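Local coordinates for protein lysine-sensitive aspartokinase 3 (Escherichia coli, PDB 2J0W) that catalyses the ATP-dependent phosphorylation of L-aspartate to 4-phospho-L-aspartate, the first step toward lysine, and is allosterically inhibited by that end product, at residues 58-63 with 97-102; 77-82 with 130-135; 220-225 with 230-235. All coordinates share one frame; numbering follows the deposited sequence.

Interaction 1 (58-63 with 97-102); sequences GERFEK and VLAEAA
Arg60 lays the aliphatic part of its side chain against the methyl group of Ala99, with Arg60 CD 4.0 Å from Ala99 CB and CG only slightly farther off. This is a van der Waals contact between carbon atoms. Alanine suits the place because its single methyl carbon lets the backbones come close, Arg60 CA and Ala99 CA being 7.5 Å apart, and still offers a hydrophobic patch to the arginine stem. Arg60 leaves its helix with CG anti to the backbone N (chi1 -162°), which carries the chain across to the neighbouring helix. A bend at chi3 (-58°) then turns the guanidinium toward Glu100.

The turned head group passes over the backbone of Glu100, whose CA lies 4.1 Å above the guanidinium plane, toward the rim of the group. Arg60 NE comes obliquely to Ala99 O at 3.9 Å, too far for a hydrogen bond; its actual acceptor is Leu55 O, just ahead of the same helix. Glu100 adds little more than backbone and CB contact, because its side chain leads away and leaves OE2 5.4 Å from Arg60 NH1. The opposite charges may attract weakly, but they form no ion pair. One turn on from Arg60, Lys63 reaches back toward Glu59 in a long i to i+4 ion pair and also packs on helix 44-51.

While Ala99 faces helix 57-75, Leu98 and Ala102 rest on helix 108-131, so the end of helix 82-102 is held between two other helices. A long arginine stem laid over a small alanine, its head group tied back to Leu55, is how the antiparallel helices 57-75 and 82-102 meet at the open end of their alpha-helical hairpin, within the amino acid kinase domain.

Interaction 2 (77-82 with 130-135); sequences RLRYPN and LRERDV
Arg79 and Glu132 join the loop of a helical hairpin to the end of a third helix: residues 77-82 link helix 57-75 to helix 82-102, and Glu132 directly follows helix 108-131. Glu132 is the second residue of a type I beta turn from Arg131 to Asp134, closed by the bond from Asp134 N to Arg131 O (3.0 Å).

The hydrogen bonding across the contact rests on one carboxylate oxygen. Glu132 OE2 accepts the backbone N-H of Arg79 with an N-H...O angle of 152°; the modelled separation is very short, so its exact length is doubtful. Glutamate suits this position because its side chain is long enough to reach a backbone amide of the loop. With CG anti to the backbone N (chi1 -165°) and the chain extended beyond it, the carboxylate is carried straight out to the loop.

Charge plays a looser part. Arg79 NH2 and Glu132 OE1 are 4.5 Å apart, and the oxygen lies well out of the guanidinium plane, so no N-H points at it. The two flat groups are tilted by only 21°, and any attraction between them is that of opposite charges at a distance, short of a salt bridge. On the other segment, Arg133 turns away to form a salt bridge with Asp25 and a hydrogen bond with Asn21, tying the turn to helix 17-27.

Van der Waals contact completes the junction. Leu78, the buried residue of the loop, crosses the Glu132 side chain at about a right angle and brings its CB within 3.6 Å of OE2. Arg79, bent at chi3, folds its head group back across the glutamate stem until Glu132 CG sits over the centre of the guanidinium, 3.8 Å above its plane.

Interaction 3 (220-225 with 230-235); sequences WTDVPG and DPRVVS. With ADP (adenosine-5'-diphosphate), chain D.
The ribose-binding part of the ADP site is built here, where the loop leaving strand 216-221 meets the loop that precedes strand 239-244. Asp222 and Arg232 reach toward each other from the two loops and form a salt bridge, with Asp222 OD2 3.0 Å from Arg232 NH2. The carboxylate lies at the edge of the guanidinium, near its plane, although the two flat groups are turned 42° from each other. Arg232 runs extended from CG to NE, which gives it the length to span the sugar.

Both partners also hold the same ribose hydroxyl. ADP O3' donates to Asp222 OD1, in a bond modelled so short that its length is doubtful, and accepts from Arg232 NH2 at 3.2 Å. A carboxylate acceptor beside a guanidinium donor thus suits a hydroxyl that gives one hydrogen bond and takes another, and the salt bridge probably steadies both side chains around it.

Asp230 shapes the second loop. Its OD1 takes the backbone N-H of Arg232 at 2.7 Å through the anti lone pair, making an Asx turn, and receives a weak bond from ADP O2'. Near the base, Pro231 CD lies 3.8 Å from ADP N3, while Val223 CG1 comes 4.0 Å from ADP C2; these nonpolar groups suit the flat purine. At the other end of the nucleotide, Thr221 OG1 donates to the beta-phosphate oxygen O1B at 3.0 Å. Gly11, Tyr227 and Lys257 add further bonds, completing a nucleotide-binding site of the amino acid kinase fold at the C-terminal end of strand 216-221.

Interactions 1 and 2 hold the same antiparallel hairpin of helices 57-75 and 82-102 at its two ends, their centres 31 Å apart. Interaction 1 is partly buried and joins the two helices to each other, mainly through carbon contacts around an alanine. Interaction 2, at the surface, ties the connecting loop to the end of helix 108-131, and there a carboxylate accepting a backbone amide does the work. Interaction 3 follows both in the chain and lies nearer the centre of the molecule, yet it too is a surface contact. It pairs two loops of the nucleotide site, and it alone has a true salt bridge across its segments, whose two residues also bind a ligand hydroxyl.

Interaction 1 (58-63 with 97-102)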
loop_
_atom_site.group_PDB
_atom_site.type_symbol
_atom_site.label_atom_id
_atom_site.label_comp_id
_atom_site.label_asym_id
_atom_site.label_seq_id
_atom_site.Cartn_x
_atom_site.Cartn_y
_atom_site.Cartn_z
ATOM N N GLY A 58 44.882 0.296 20.248
ATOM C CA GLY A 58 44.878 -1.140 20.482
ATOM C C GLY A 58 44.081 -1.889 19.444
ATOM O O GLY A 58 44.645 -2.502 18.545
ATOM N N GLU A 59 42.765 -1.850 19.578
ATOM C CA GLU A 59 41.873 -2.530 18.655
ATOM C C GLU A 59 42.245 -2.241 17.210
ATOM O O GLU A 59 42.131 -3.104 16.346
ATOM C CB GLU A 59 40.441 -2.088 18.919
ATOM C CG GLU A 59 39.411 -2.891 18.174
ATOM C CD GLU A 59 38.011 -2.550 18.611
ATOM O OE1 GLU A 59 37.863 -1.868 19.649
ATOM O OE2 GLU A 59 37.057 -2.971 17.922
ATOM N N ARG A 60 42.685 -1.017 16.948
ATOM C CA ARG A 60 43.064 -0.637 15.595
ATOM C C ARG A 60 44.188 -1.551 15.133
ATOM O O ARG A 60 44.114 -2.156 14.064
ATOM C CB ARG A 60 43.533 0.825 15.553
ATOM C CG ARG A 60 43.548 1.434 14.162
ATOM C CD ARG A 60 44.343 2.723 14.114
ATOM N NE ARG A 60 43.837 3.733 15.040
ATOM C CZ ARG A 60 44.605 4.644 15.632
ATOM N NH1 ARG A 60 45.911 4.664 15.391
ATOM N NH2 ARG A 60 44.079 5.530 16.468
ATOM N N PHE A 61 45.229 -1.664 15.955
ATOM C CA PHE A 61 46.373 -2.510 15.614
ATOM C C PHE A 61 46.009 -3.980 15.404
ATOM O O PHE A 61 46.604 -4.660 14.570
ATOM C CB PHE A 61 47.454 -2.418 16.685
ATOM C CG PHE A 61 48.681 -3.241 16.372
ATOM C CD1 PHE A 61 49.406 -3.016 15.198
ATOM C CD2 PHE A 61 49.114 -4.238 17.246
ATOM C CE1 PHE A 61 50.543 -3.769 14.902
ATOM C CE2 PHE A 61 50.250 -4.994 16.959
ATOM C CZ PHE A 61 50.965 -4.758 15.784
ATOM N N GLU A 62 45.046 -4.477 16.172
ATOM C CA GLU A 62 44.628 -5.854 16.014
ATOM C C GLU A 62 44.034 -6.006 14.613
ATOM O O GLU A 62 44.378 -6.938 13.880
ATOM C CB GLU A 62 43.574 -6.215 17.055
ATOM C CG GLU A 62 43.970 -5.872 18.476
ATOM C CD GLU A 62 42.834 -6.099 19.456
ATOM O OE1 GLU A 62 43.010 -5.788 20.654
ATOM O OE2 GLU A 62 41.765 -6.591 19.025
ATOM N N LYS A 63 43.155 -5.079 14.237
ATOM C CA LYS A 63 42.519 -5.147 12.927
ATOM C C LYS A 63 43.530 -5.087 11.790
ATOM O O LYS A 63 43.448 -5.862 10.833
ATOM C CB LYS A 63 41.514 -4.013 12.752
ATOM C CG LYS A 63 40.496 -3.902 13.849
ATOM C CD LYS A 63 39.476 -5.025 13.856
ATOM C CE LYS A 63 38.327 -4.602 14.775
ATOM N NZ LYS A 63 37.307 -5.639 14.993
ATOM N N VAL A 97 47.608 4.510 7.634
ATOM C CA VAL A 97 47.464 5.955 7.831
ATOM C C VAL A 97 46.005 6.381 7.779
ATOM O O VAL A 97 45.585 7.242 8.554
ATOM C CB VAL A 97 48.258 6.797 6.797
ATOM C CG1 VAL A 97 48.444 8.226 7.342
ATOM C CG2 VAL A 97 49.606 6.161 6.516
ATOM N N LEU A 98 45.230 5.788 6.873
ATOM C CA LEU A 98 43.810 6.127 6.778
ATOM C C LEU A 98 43.102 5.734 8.078
ATOM O O LEU A 98 42.261 6.483 8.594
ATOM C CB LEU A 98 43.150 5.415 5.582
ATOM C CG LEU A 98 43.617 5.905 4.205
ATOM C CD1 LEU A 98 42.962 5.094 3.110
ATOM C CD2 LEU A 98 43.275 7.378 4.038
ATOM N N ALA A 99 43.445 4.564 8.612
ATOM C CA ALA A 99 42.827 4.118 9.849
ATOM C C ALA A 99 43.163 5.121 10.948
ATOM O O ALA A 99 42.358 5.356 11.849
ATOM C CB ALA A 99 43.324 2.742 10.222
ATOM N N GLU A 100 44.348 5.722 10.870
ATOM C CA GLU A 100 44.740 6.705 11.875
ATOM C C GLU A 100 43.897 7.958 11.727
ATOM O O GLU A 100 43.571 8.618 12.718
ATOM C CB GLU A 100 46.219 7.081 11.756
ATOM C CG GLU A 100 46.567 8.344 12.544
ATOM C CD GLU A 100 48.061 8.570 12.685
ATOM O OE1 GLU A 100 48.809 8.212 11.747
ATOM O OE2 GLU A 100 48.485 9.117 13.728
ATOM N N ALA A 101 43.544 8.281 10.489
ATOM C CA ALA A 101 42.729 9.461 10.239
ATOM C C ALA A 101 41.302 9.197 10.669
ATOM O O ALA A 101 40.653 10.072 11.259
ATOM C CB ALA A 101 42.770 9.835 8.768
ATOM N N ALA A 102 40.812 7.992 10.376
ATOM C CA ALA A 102 39.451 7.629 10.748
ATOM C C ALA A 102 39.271 7.782 12.257
ATOM O O ALA A 102 38.202 8.149 12.736
ATOM C CB ALA A 102 39.148 6.197 10.318
#

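Interaction 2 (77-82 with 130-135)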
loop_
_atom_site.group_PDB
_atom_site.type_symbol
_atom_site.label_atom_id
_atom_site.label_comp_id
_atom_site.label_asym_id
_atom_site.label_seq_id
_atom_site.Cartn_x
_atom_site.Cartn_y
_atom_site.Cartn_z
ATOM N N ARG A 77 53.063 -17.882 -0.282
ATOM C CA ARG A 77 52.916 -19.136 -1.026
ATOM C C ARG A 77 53.256 -18.958 -2.501
ATOM O O ARG A 77 53.322 -19.922 -3.266
ATOM C CB ARG A 77 51.488 -19.665 -0.892
ATOM C CG ARG A 77 51.033 -19.912 0.524
ATOM C CD ARG A 77 51.140 -21.375 0.891
ATOM N NE ARG A 77 50.343 -22.198 -0.012
ATOM C CZ ARG A 77 50.037 -23.474 0.197
ATOM N NH1 ARG A 77 50.460 -24.098 1.291
ATOM N NH2 ARG A 77 49.300 -24.131 -0.690
ATOM N N LEU A 78 53.441 -17.707 -2.897
ATOM C CA LEU A 78 53.773 -17.386 -4.276
ATOM C C LEU A 78 55.201 -17.817 -4.590
ATOM O O LEU A 78 55.987 -18.107 -3.682
ATOM C CB LEU A 78 53.666 -15.885 -4.492
ATOM C CG LEU A 78 52.308 -15.249 -4.263
ATOM C CD1 LEU A 78 52.518 -13.867 -3.680
ATOM C CD2 LEU A 78 51.528 -15.208 -5.575
ATOM N N ARG A 79 55.534 -17.835 -5.877
ATOM C CA ARG A 79 56.871 -18.205 -6.309
ATOM C C ARG A 79 57.791 -16.990 -6.148
ATOM O O ARG A 79 58.849 -17.091 -5.531
ATOM C CB ARG A 79 56.840 -18.674 -7.768
ATOM C CG ARG A 79 58.062 -19.486 -8.218
ATOM C CD ARG A 79 57.695 -20.411 -9.379
ATOM N NE ARG A 79 56.626 -21.335 -8.992
ATOM C CZ ARG A 79 55.891 -22.043 -9.846
ATOM N NH1 ARG A 79 56.103 -21.941 -11.151
ATOM N NH2 ARG A 79 54.930 -22.843 -9.395
ATOM N N TYR A 80 57.381 -15.844 -6.684
ATOM C CA TYR A 80 58.184 -14.626 -6.580
ATOM C C TYR A 80 57.405 -13.558 -5.806
ATOM O O TYR A 80 56.898 -12.586 -6.371
ATOM C CB TYR A 80 58.550 -14.091 -7.976
ATOM C CG TYR A 80 59.177 -15.107 -8.920
ATOM C CD1 TYR A 80 58.381 -15.928 -9.728
ATOM C CD2 TYR A 80 60.564 -15.240 -9.014
ATOM C CE1 TYR A 80 58.952 -16.855 -10.608
ATOM C CE2 TYR A 80 61.143 -16.166 -9.889
ATOM C CZ TYR A 80 60.331 -16.967 -10.680
ATOM O OH TYR A 80 60.900 -17.877 -11.538
ATOM N N PRO A 81 57.321 -13.717 -4.489
ATOM C CA PRO A 81 56.598 -12.773 -3.641
ATOM C C PRO A 81 57.230 -11.409 -3.411
ATOM O O PRO A 81 56.677 -10.600 -2.675
ATOM C CB PRO A 81 56.459 -13.546 -2.340
ATOM C CG PRO A 81 57.767 -14.297 -2.285
ATOM C CD PRO A 81 57.864 -14.833 -3.692
ATOM N N ASN A 82 58.366 -11.137 -4.033
ATOM C CA ASN A 82 59.044 -9.863 -3.799
ATOM C C ASN A 82 58.366 -8.630 -4.364
ATOM O O ASN A 82 58.185 -7.629 -3.663
ATOM C CB ASN A 82 60.459 -9.937 -4.337
ATOM C CG ASN A 82 61.067 -11.289 -4.129
ATOM O OD1 ASN A 82 61.318 -11.706 -2.995
ATOM N ND2 ASN A 82 61.286 -12.006 -5.226
ATOM N N LEU A 130 47.780 -16.313 -11.241
ATOM C CA LEU A 130 47.545 -16.700 -12.625
ATOM C C LEU A 130 48.820 -16.711 -13.455
ATOM O O LEU A 130 48.977 -17.559 -14.338
ATOM C CB LEU A 130 46.513 -15.779 -13.277
ATOM C CG LEU A 130 45.082 -15.904 -12.759
ATOM C CD1 LEU A 130 44.154 -15.103 -13.646
ATOM C CD2 LEU A 130 44.662 -17.356 -12.762
ATOM N N ARG A 131 49.724 -15.771 -13.186
ATOM C CA ARG A 131 50.992 -15.714 -13.909
ATOM C C ARG A 131 51.982 -16.763 -13.400
ATOM O O ARG A 131 52.957 -17.090 -14.073
ATOM C CB ARG A 131 51.602 -14.318 -13.799
ATOM C CG ARG A 131 50.841 -13.305 -14.599
ATOM C CD ARG A 131 51.502 -11.961 -14.570
ATOM N NE ARG A 131 50.812 -11.029 -15.453
ATOM C CZ ARG A 131 51.124 -9.743 -15.572
ATOM N NH1 ARG A 131 52.121 -9.230 -14.860
ATOM N NH2 ARG A 131 50.440 -8.970 -16.406
ATOM N N GLU A 132 51.722 -17.285 -12.208
ATOM C CA GLU A 132 52.576 -18.309 -11.622
ATOM C C GLU A 132 52.293 -19.594 -12.401
ATOM O O GLU A 132 52.908 -20.637 -12.163
ATOM C CB GLU A 132 52.229 -18.501 -10.146
ATOM C CG GLU A 132 53.273 -19.256 -9.350
ATOM C CD GLU A 132 53.184 -18.968 -7.860
ATOM O OE1 GLU A 132 52.611 -19.796 -7.116
ATOM O OE2 GLU A 132 53.687 -17.902 -7.443
ATOM N N ARG A 133 51.354 -19.497 -13.341
ATOM C CA ARG A 133 50.967 -20.615 -14.192
ATOM C C ARG A 133 51.195 -20.276 -15.654
ATOM O O ARG A 133 50.591 -20.897 -16.530
ATOM C CB ARG A 133 49.492 -20.940 -14.027
ATOM C CG ARG A 133 49.047 -21.251 -12.634
ATOM C CD ARG A 133 47.604 -21.684 -12.677
ATOM N NE ARG A 133 47.148 -22.158 -11.380
ATOM C CZ ARG A 133 46.027 -22.846 -11.201
ATOM N NH1 ARG A 133 45.260 -23.134 -12.243
ATOM N NH2 ARG A 133 45.673 -23.244 -9.984
ATOM N N ASP A 134 52.044 -19.283 -15.914
ATOM C CA ASP A 134 52.335 -18.863 -17.289
ATOM C C ASP A 134 51.034 -18.509 -18.020
ATOM O O ASP A 134 50.642 -19.176 -18.985
ATOM C CB ASP A 134 53.059 -19.978 -18.053
ATOM C CG ASP A 134 54.551 -20.007 -17.776
ATOM O OD1 ASP A 134 54.946 -19.930 -16.589
ATOM O OD2 ASP A 134 55.334 -20.116 -18.748
ATOM N N VAL A 135 50.365 -17.458 -17.563
ATOM C CA VAL A 135 49.124 -17.031 -18.176
ATOM C C VAL A 135 49.174 -15.535 -18.413
ATOM O O VAL A 135 49.656 -14.778 -17.574
ATOM C CB VAL A 135 47.908 -17.339 -17.253
ATOM C CG1 VAL A 135 46.618 -16.979 -17.965
ATOM C CG2 VAL A 135 47.901 -18.804 -16.848
#

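Interaction 3 (220-225 with 230-235)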
loop_
_atom_site.group_PDB
_atom_site.type_symbol
_atom_site.label_atom_id
_atom_site.label_comp_id
_atom_site.label_asym_id
_atom_site.label_seq_id
_atom_site.Cartn_x
_atom_site.Cartn_y
_atom_site.Cartn_z
ATOM N N TRP A 220 30.294 -17.035 -8.882
ATOM C CA TRP A 220 30.845 -18.148 -8.123
ATOM C C TRP A 220 30.816 -17.848 -6.628
ATOM O O TRP A 220 31.531 -16.983 -6.149
ATOM C CB TRP A 220 32.271 -18.445 -8.600
ATOM C CG TRP A 220 32.298 -19.005 -10.010
ATOM C CD1 TRP A 220 32.640 -18.345 -11.161
ATOM C CD2 TRP A 220 31.879 -20.315 -10.411
ATOM N NE1 TRP A 220 32.450 -19.162 -12.254
ATOM C CE2 TRP A 220 31.985 -20.378 -11.819
ATOM C CE3 TRP A 220 31.419 -21.444 -9.714
ATOM C CZ2 TRP A 220 31.649 -21.524 -12.543
ATOM C CZ3 TRP A 220 31.085 -22.583 -10.435
ATOM C CH2 TRP A 220 31.203 -22.614 -11.834
ATOM N N THR A 221 29.979 -18.569 -5.892
ATOM C CA THR A 221 29.856 -18.338 -4.461
ATOM C C THR A 221 30.230 -19.552 -3.619
ATOM O O THR A 221 31.018 -20.382 -4.059
ATOM C CB THR A 221 28.424 -17.868 -4.111
ATOM O OG1 THR A 221 28.291 -17.737 -2.691
ATOM C CG2 THR A 221 27.411 -18.847 -4.622
ATOM N N ASP A 222 29.672 -19.647 -2.411
ATOM C CA ASP A 222 29.958 -20.749 -1.495
ATOM C C ASP A 222 28.754 -21.692 -1.356
ATOM O O ASP A 222 28.616 -22.423 -0.368
ATOM C CB ASP A 222 30.347 -20.190 -0.122
ATOM C CG ASP A 222 29.179 -19.551 0.611
ATOM O OD1 ASP A 222 28.093 -19.429 0.016
ATOM O OD2 ASP A 222 29.341 -19.171 1.790
ATOM N N VAL A 223 27.882 -21.659 -2.359
ATOM C CA VAL A 223 26.680 -22.488 -2.397
ATOM C C VAL A 223 26.375 -22.765 -3.862
ATOM O O VAL A 223 26.296 -21.843 -4.662
ATOM C CB VAL A 223 25.494 -21.761 -1.753
ATOM C CG1 VAL A 223 24.224 -22.051 -2.528
ATOM C CG2 VAL A 223 25.352 -22.203 -0.314
ATOM N N PRO A 224 26.180 -24.040 -4.224
ATOM C CA PRO A 224 25.891 -24.475 -5.593
ATOM C C PRO A 224 24.536 -24.074 -6.147
ATOM O O PRO A 224 23.613 -24.888 -6.163
ATOM C CB PRO A 224 26.042 -25.979 -5.496
ATOM C CG PRO A 224 25.468 -26.249 -4.164
ATOM C CD PRO A 224 26.104 -25.184 -3.299
ATOM N N GLY A 225 24.428 -22.826 -6.608
ATOM C CA GLY A 225 23.184 -22.326 -7.181
ATOM C C GLY A 225 22.266 -21.532 -6.263
ATOM O O GLY A 225 22.643 -21.168 -5.149
ATOM N N ASP A 230 17.277 -19.604 1.889
ATOM C CA ASP A 230 18.603 -19.639 2.474
ATOM C C ASP A 230 18.875 -21.007 3.109
ATOM O O ASP A 230 18.205 -21.411 4.070
ATOM C CB ASP A 230 18.737 -18.534 3.531
ATOM C CG ASP A 230 20.180 -18.276 3.930
ATOM O OD1 ASP A 230 20.923 -19.249 4.170
ATOM O OD2 ASP A 230 20.573 -17.093 4.015
ATOM N N PRO A 231 19.867 -21.740 2.574
ATOM C CA PRO A 231 20.231 -23.061 3.091
ATOM C C PRO A 231 20.632 -22.976 4.542
ATOM O O PRO A 231 20.573 -23.960 5.269
ATOM C CB PRO A 231 21.402 -23.466 2.198
ATOM C CG PRO A 231 21.028 -22.856 0.905
ATOM C CD PRO A 231 20.629 -21.460 1.347
ATOM N N ARG A 232 21.029 -21.785 4.968
ATOM C CA ARG A 232 21.453 -21.601 6.345
ATOM C C ARG A 232 20.287 -21.515 7.290
ATOM O O ARG A 232 20.483 -21.460 8.503
ATOM C CB ARG A 232 22.301 -20.348 6.487
ATOM C CG ARG A 232 23.406 -20.269 5.494
ATOM C CD ARG A 232 24.359 -19.149 5.809
ATOM N NE ARG A 232 25.417 -19.113 4.809
ATOM C CZ ARG A 232 26.549 -18.437 4.940
ATOM N NH1 ARG A 232 26.773 -17.733 6.041
ATOM N NH2 ARG A 232 27.453 -18.469 3.970
ATOM N N VAL A 233 19.079 -21.468 6.733
ATOM C CA VAL A 233 17.872 -21.419 7.557
ATOM C C VAL A 233 17.046 -22.689 7.368
ATOM O O VAL A 233 16.453 -23.204 8.316
ATOM C CB VAL A 233 16.957 -20.236 7.205
ATOM C CG1 VAL A 233 16.110 -19.864 8.435
ATOM C CG2 VAL A 233 17.756 -19.051 6.700
ATOM N N VAL A 234 17.011 -23.172 6.129
ATOM C CA VAL A 234 16.281 -24.381 5.788
ATOM C C VAL A 234 17.260 -25.399 5.230
ATOM O O VAL A 234 17.659 -25.332 4.068
ATOM C CB VAL A 234 15.165 -24.087 4.747
ATOM C CG1 VAL A 234 14.354 -25.350 4.426
ATOM C CG2 VAL A 234 14.257 -23.011 5.295
ATOM N N SER A 235 17.662 -26.314 6.104
ATOM C CA SER A 235 18.597 -27.382 5.773
ATOM C C SER A 235 18.041 -28.157 4.573
ATOM O O SER A 235 18.746 -28.461 3.607
ATOM C CB SER A 235 18.744 -28.314 6.981
ATOM O OG SER A 235 18.651 -27.580 8.191
HETATM P PB ADP D . 29.572 -14.098 -2.061
HETATM O O1B ADP D . 29.886 -15.235 -2.955
HETATM O O2B ADP D . 30.811 -13.499 -1.441
HETATM O O3B ADP D . 28.740 -12.997 -2.800
HETATM P PA ADP D . 27.536 -14.148 0.016
HETATM O O1A ADP D . 27.711 -14.545 1.435
HETATM O O2A ADP D . 27.406 -12.683 -0.249
HETATM O O3A ADP D . 28.718 -14.710 -0.861
HETATM O "O5'" ADP D . 26.216 -14.981 -0.394
HETATM C "C5'" ADP D . 26.053 -16.427 -0.544
HETATM C "C4'" ADP D . 25.066 -16.868 0.522
HETATM O "O4'" ADP D . 23.738 -16.268 0.502
HETATM C "C3'" ADP D . 24.751 -18.336 0.652
HETATM O "O3'" ADP D . 25.980 -18.899 1.165
HETATM C "C2'" ADP D . 23.585 -18.291 1.616
HETATM O "O2'" ADP D . 24.025 -18.183 2.959
HETATM C "C1'" ADP D . 22.823 -17.078 1.220
HETATM N N9 ADP D . 21.470 -17.327 0.527
HETATM C C8 ADP D . 20.354 -16.692 0.944
HETATM N N7 ADP D . 19.257 -16.987 0.278
HETATM C C5 ADP D . 19.684 -17.864 -0.642
HETATM C C6 ADP D . 18.950 -18.563 -1.670
HETATM N N6 ADP D . 17.688 -18.421 -1.887
HETATM N N1 ADP D . 19.730 -19.428 -2.461
HETATM C C2 ADP D . 21.110 -19.611 -2.263
HETATM N N3 ADP D . 21.799 -18.952 -1.288
HETATM C C4 ADP D . 21.065 -18.111 -0.518
#